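TetR family transcriptional regulator (Chloroflexus aurantiacus, PDB 3NRG) probably binds cis-regulatory DNA through a helix-turn-helix domain and acts as a transcription factor of the TetR family. Local coordinates at residues Thr73-Leu76 and Arg77-Pro81; Tyr90-Trp93 and Leu94-Gly98. All coordinates share one frame; numbering follows the deposited sequence.

Interaction 1. Residues Thr73-Leu76 and Arg77-Pro81; sequences TAFL and RQTPP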
# COMPACT_ATOMS: atom_id res chain seq x y z
N THR A 73 4.43 3.67 -7.35
CA THR A 73 4.45 3.91 -8.80
C THR A 73 5.82 3.55 -9.38
O THR A 73 5.88 2.94 -10.45
CB THR A 73 4.03 5.35 -9.13
OG1 THR A 73 4.95 6.26 -8.52
CG2 THR A 73 2.60 5.65 -8.70
N ALA A 74 6.91 3.89 -8.67
CA ALA A 74 8.28 3.57 -9.09
C ALA A 74 8.53 2.05 -9.03
O ALA A 74 9.27 1.52 -9.86
CB ALA A 74 9.28 4.30 -8.21
N PHE A 75 7.91 1.36 -8.05
CA PHE A 75 8.02 -0.10 -7.89
C PHE A 75 7.27 -0.80 -9.02
O PHE A 75 7.75 -1.79 -9.57
CB PHE A 75 7.46 -0.53 -6.52
CG PHE A 75 7.64 -1.99 -6.20
CD1 PHE A 75 8.82 -2.46 -5.63
CD2 PHE A 75 6.61 -2.90 -6.43
CE1 PHE A 75 8.98 -3.82 -5.34
CE2 PHE A 75 6.77 -4.26 -6.14
CZ PHE A 75 7.96 -4.71 -5.60
N LEU A 76 6.08 -0.26 -9.37
CA LEU A 76 5.19 -0.76 -10.41
C LEU A 76 5.85 -0.67 -11.80
O LEU A 76 5.67 -1.56 -12.63
CB LEU A 76 3.89 0.07 -10.37
CG LEU A 76 2.68 -0.43 -11.13
CD1 LEU A 76 2.24 -1.81 -10.67
CD2 LEU A 76 1.53 0.53 -10.95
N ARG A 77 6.64 0.40 -12.04
CA ARG A 77 7.33 0.62 -13.32
C ARG A 77 8.66 -0.16 -13.42
O ARG A 77 9.11 -0.45 -14.53
CB ARG A 77 7.56 2.12 -13.57
CG ARG A 77 6.26 2.94 -13.68
CD ARG A 77 6.55 4.37 -14.06
NE ARG A 77 5.48 5.29 -13.65
CZ ARG A 77 4.56 5.78 -14.48
NH1 ARG A 77 4.57 5.45 -15.77
NH2 ARG A 77 3.64 6.62 -14.03
N GLN A 78 9.29 -0.48 -12.27
CA GLN A 78 10.55 -1.24 -12.25
C GLN A 78 10.32 -2.76 -12.32
O GLN A 78 11.25 -3.51 -12.62
CB GLN A 78 11.40 -0.87 -11.02
CG GLN A 78 12.15 0.45 -11.18
CD GLN A 78 13.01 0.79 -9.99
OE1 GLN A 78 12.51 1.21 -8.93
NE2 GLN A 78 14.32 0.68 -10.15
N THR A 79 9.08 -3.21 -12.06
CA THR A 79 8.72 -4.63 -12.10
C THR A 79 8.54 -5.09 -13.55
O THR A 79 7.87 -4.40 -14.33
CB THR A 79 7.43 -4.88 -11.27
OG1 THR A 79 7.64 -4.45 -9.93
CG2 THR A 79 7.01 -6.35 -11.26
N PRO A 80 9.11 -6.27 -13.94
CA PRO A 80 8.90 -6.77 -15.31
C PRO A 80 7.40 -6.92 -15.62
O PRO A 80 6.65 -7.47 -14.81
CB PRO A 80 9.62 -8.13 -15.32
CG PRO A 80 10.59 -8.06 -14.18
CD PRO A 80 9.93 -7.21 -13.14
N PRO A 81 6.92 -6.34 -16.74
CA PRO A 81 5.47 -6.38 -17.02
C PRO A 81 4.96 -7.76 -17.39
O PRO A 81 5.75 -8.65 -17.74
CB PRO A 81 5.31 -5.38 -18.17
CG PRO A 81 6.63 -5.38 -18.85
CD PRO A 81 7.66 -5.59 -17.78
O HOH W 1 5.94 -2.84 -15.26
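Over one face of the Phe75 ring lies the hydroxyl of Thr79, four residues further on and 3.8 Å above the plane. It is offset toward the rim, where Phe75 CE2 is 3.9 Å from Thr79 OG1. The guanidinium of Arg77 stands obliquely to Thr73 O.

Phe75 and Thr79 are a worked example of how a helix end satisfies its last carbonyls. Thr79 is the first residue to leave helical backbone angles, and its OG1, set beside its own backbone N (chi1 -58°), turns back to donate to Phe75 O at 2.7 Å. The same oxygen also takes two weak bonds, from Thr79 N at 3.2 Å and from Gln78 N. This is consistent with the hydroxyl compensating for the two weak amide bonds as the helix unwinds. Leu76 O would next look to residue 80, but Pro80 has no N-H; a water donates to Leu76 O and also to Thr79 O.

Just before Phe75 the ordinary i to i+4 bonds persist, with Arg77 N bonded to Thr73 O at 3.1 Å and Gln78 N to Ala74 O. The aliphatic part of Arg77 lies alongside the first of these bonds, its CG 3.3 Å from Thr73 O, and the extended chain carries the charge onward.

The whole contact closes helix 57-78 at the surface of the chain. Its inner side rests on helix 87-104, where Phe75 touches Gln100, Leu76 meets Trp93 and Val97, and Thr79 also packs on Val97.

Interaction 2. Residues Tyr90-Trp93 and Leu94-Gly98; sequences YLRW and LLDVG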
# COMPACT_ATOMS: atom_id res chain seq x y z
N TYR A 90 -3.41 -10.98 -15.98
CA TYR A 90 -2.95 -9.65 -15.60
C TYR A 90 -3.25 -9.37 -14.12
O TYR A 90 -2.40 -8.82 -13.43
CB TYR A 90 -3.60 -8.57 -16.49
CG TYR A 90 -3.37 -7.15 -15.99
CD1 TYR A 90 -2.11 -6.56 -16.04
CD2 TYR A 90 -4.42 -6.42 -15.43
CE1 TYR A 90 -1.89 -5.29 -15.54
CE2 TYR A 90 -4.21 -5.13 -14.94
CZ TYR A 90 -2.95 -4.57 -15.00
OH TYR A 90 -2.74 -3.31 -14.51
N LEU A 91 -4.45 -9.76 -13.65
CA LEU A 91 -4.85 -9.57 -12.25
C LEU A 91 -3.94 -10.32 -11.29
O LEU A 91 -3.63 -9.80 -10.21
CB LEU A 91 -6.32 -9.97 -12.03
CG LEU A 91 -7.39 -8.98 -12.53
CD1 LEU A 91 -8.76 -9.58 -12.47
CD2 LEU A 91 -7.36 -7.68 -11.74
N ARG A 92 -3.46 -11.51 -11.70
CA ARG A 92 -2.50 -12.30 -10.90
C ARG A 92 -1.17 -11.55 -10.79
O ARG A 92 -0.58 -11.51 -9.71
CB ARG A 92 -2.30 -13.70 -11.53
CG ARG A 92 -1.49 -14.67 -10.65
CD ARG A 92 -0.00 -14.64 -10.97
NE ARG A 92 0.80 -15.30 -9.94
CZ ARG A 92 1.19 -16.57 -9.99
NH1 ARG A 92 0.87 -17.32 -11.04
NH2 ARG A 92 1.92 -17.08 -9.01
N TRP A 93 -0.71 -10.94 -11.91
CA TRP A 93 0.50 -10.13 -11.93
C TRP A 93 0.34 -8.89 -11.03
O TRP A 93 1.22 -8.60 -10.23
CB TRP A 93 0.83 -9.70 -13.38
CG TRP A 93 2.03 -8.81 -13.50
CD1 TRP A 93 3.33 -9.19 -13.68
CD2 TRP A 93 2.04 -7.37 -13.47
NE1 TRP A 93 4.15 -8.09 -13.75
CE2 TRP A 93 3.38 -6.95 -13.61
CE3 TRP A 93 1.04 -6.39 -13.33
CZ2 TRP A 93 3.75 -5.60 -13.60
CZ3 TRP A 93 1.41 -5.05 -13.32
CH2 TRP A 93 2.75 -4.67 -13.46
N LEU A 94 -0.81 -8.19 -11.14
CA LEU A 94 -1.10 -6.98 -10.36
C LEU A 94 -1.25 -7.30 -8.86
O LEU A 94 -0.84 -6.49 -8.01
CB LEU A 94 -2.37 -6.29 -10.90
CG LEU A 94 -2.67 -4.89 -10.35
CD1 LEU A 94 -1.60 -3.86 -10.83
CD2 LEU A 94 -4.07 -4.44 -10.76
N LEU A 95 -1.82 -8.47 -8.53
CA LEU A 95 -1.98 -8.92 -7.14
C LEU A 95 -0.60 -9.23 -6.55
O LEU A 95 -0.32 -8.83 -5.42
CB LEU A 95 -2.89 -10.17 -7.10
CG LEU A 95 -3.33 -10.67 -5.71
CD1 LEU A 95 -3.93 -9.55 -4.87
CD2 LEU A 95 -4.33 -11.80 -5.86
N ASP A 96 0.28 -9.87 -7.34
CA ASP A 96 1.65 -10.20 -6.96
C ASP A 96 2.48 -8.93 -6.69
O ASP A 96 3.18 -8.86 -5.69
CB ASP A 96 2.31 -11.05 -8.05
CG ASP A 96 3.09 -12.23 -7.53
OD1 ASP A 96 4.10 -12.02 -6.81
OD2 ASP A 96 2.74 -13.38 -7.90
N VAL A 97 2.37 -7.92 -7.59
CA VAL A 97 3.07 -6.64 -7.46
C VAL A 97 2.66 -5.91 -6.15
O VAL A 97 3.52 -5.50 -5.38
CB VAL A 97 2.86 -5.74 -8.71
CG1 VAL A 97 3.29 -4.30 -8.44
CG2 VAL A 97 3.61 -6.31 -9.92
N GLY A 98 1.35 -5.80 -5.93
CA GLY A 98 0.79 -5.17 -4.73
C GLY A 98 1.30 -5.79 -3.45
O GLY A 98 1.65 -5.07 -2.50
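Trp93 and Val97, one turn apart on helix 87-104 of the all-helical TetR-family C-terminal domain, are joined by a CH-pi contact, a clear case of i to i+4 pairing. Val97 CG2 lies 3.8 Å from the centroid of the six-membered ring of Trp93, only 13° off the ring normal and so over the centre of the face. The indole reaches this place because its CG is anti to the backbone N (chi1 177°), while Val97 CG2 stands beside its own N and meets the indole face. At the indole's polar end, Trp93 NE1 donates to Pro80 O. With an alanine here, Val97 CG2 would probably lose its aromatic partner and Pro80 O its donor.

Apolar contacts continue on Leu94, which fits between two aromatic residues. Its CD1 is 4.1 Å from Trp93 CZ3, and its CD2 is 4.2 Å from Tyr90 CE2, with Leu94 CB over a face of the tyrosine ring. The Tyr90 hydroxyl bonds to Tyr137 of helix 124-147. Leu91 and Leu95, both buried, turn to helix 157-179, and Leu95 also meets helix 196-214.

The backbone supplies the regular hydrogen bonds of the helix, among them Leu94 N to Tyr90 O at 2.9 Å and Val97 N to Trp93 O at 3.0 Å.

Among the charged groups, Arg92 has its main partner in Glu204 of helix 196-214, through NH1. A bend at chi2 lays the arginine alongside Asp96, both pointing the same way. Asp96 OD2 approaches the edge of the guanidinium, near its plane; the carboxylate is turned 28° from it, and a long salt bridge with a weak hydrogen bond runs from Arg92 NE to Asp96 OD2 over 3.4 Å.

In the fold
Interaction 1 ends helix 57-78 and interaction 2 lies within helix 87-104, the next helix in the chain, so the two come in series. Their centres are only about 11 Å apart, on the same side of the chain's centre, and they touch directly. Besides the side-chain packing and the Trp93 bond to Pro80, the ring of interaction 1 reaches the backbone of interaction 2, with Phe75 CE2 3.6 Å from Val97 O. Here the residues that pair locally along each helix also meet across the two helices, and so join helix 57-78, which follows the probable helix-turn-helix motif, to the C-terminal domain.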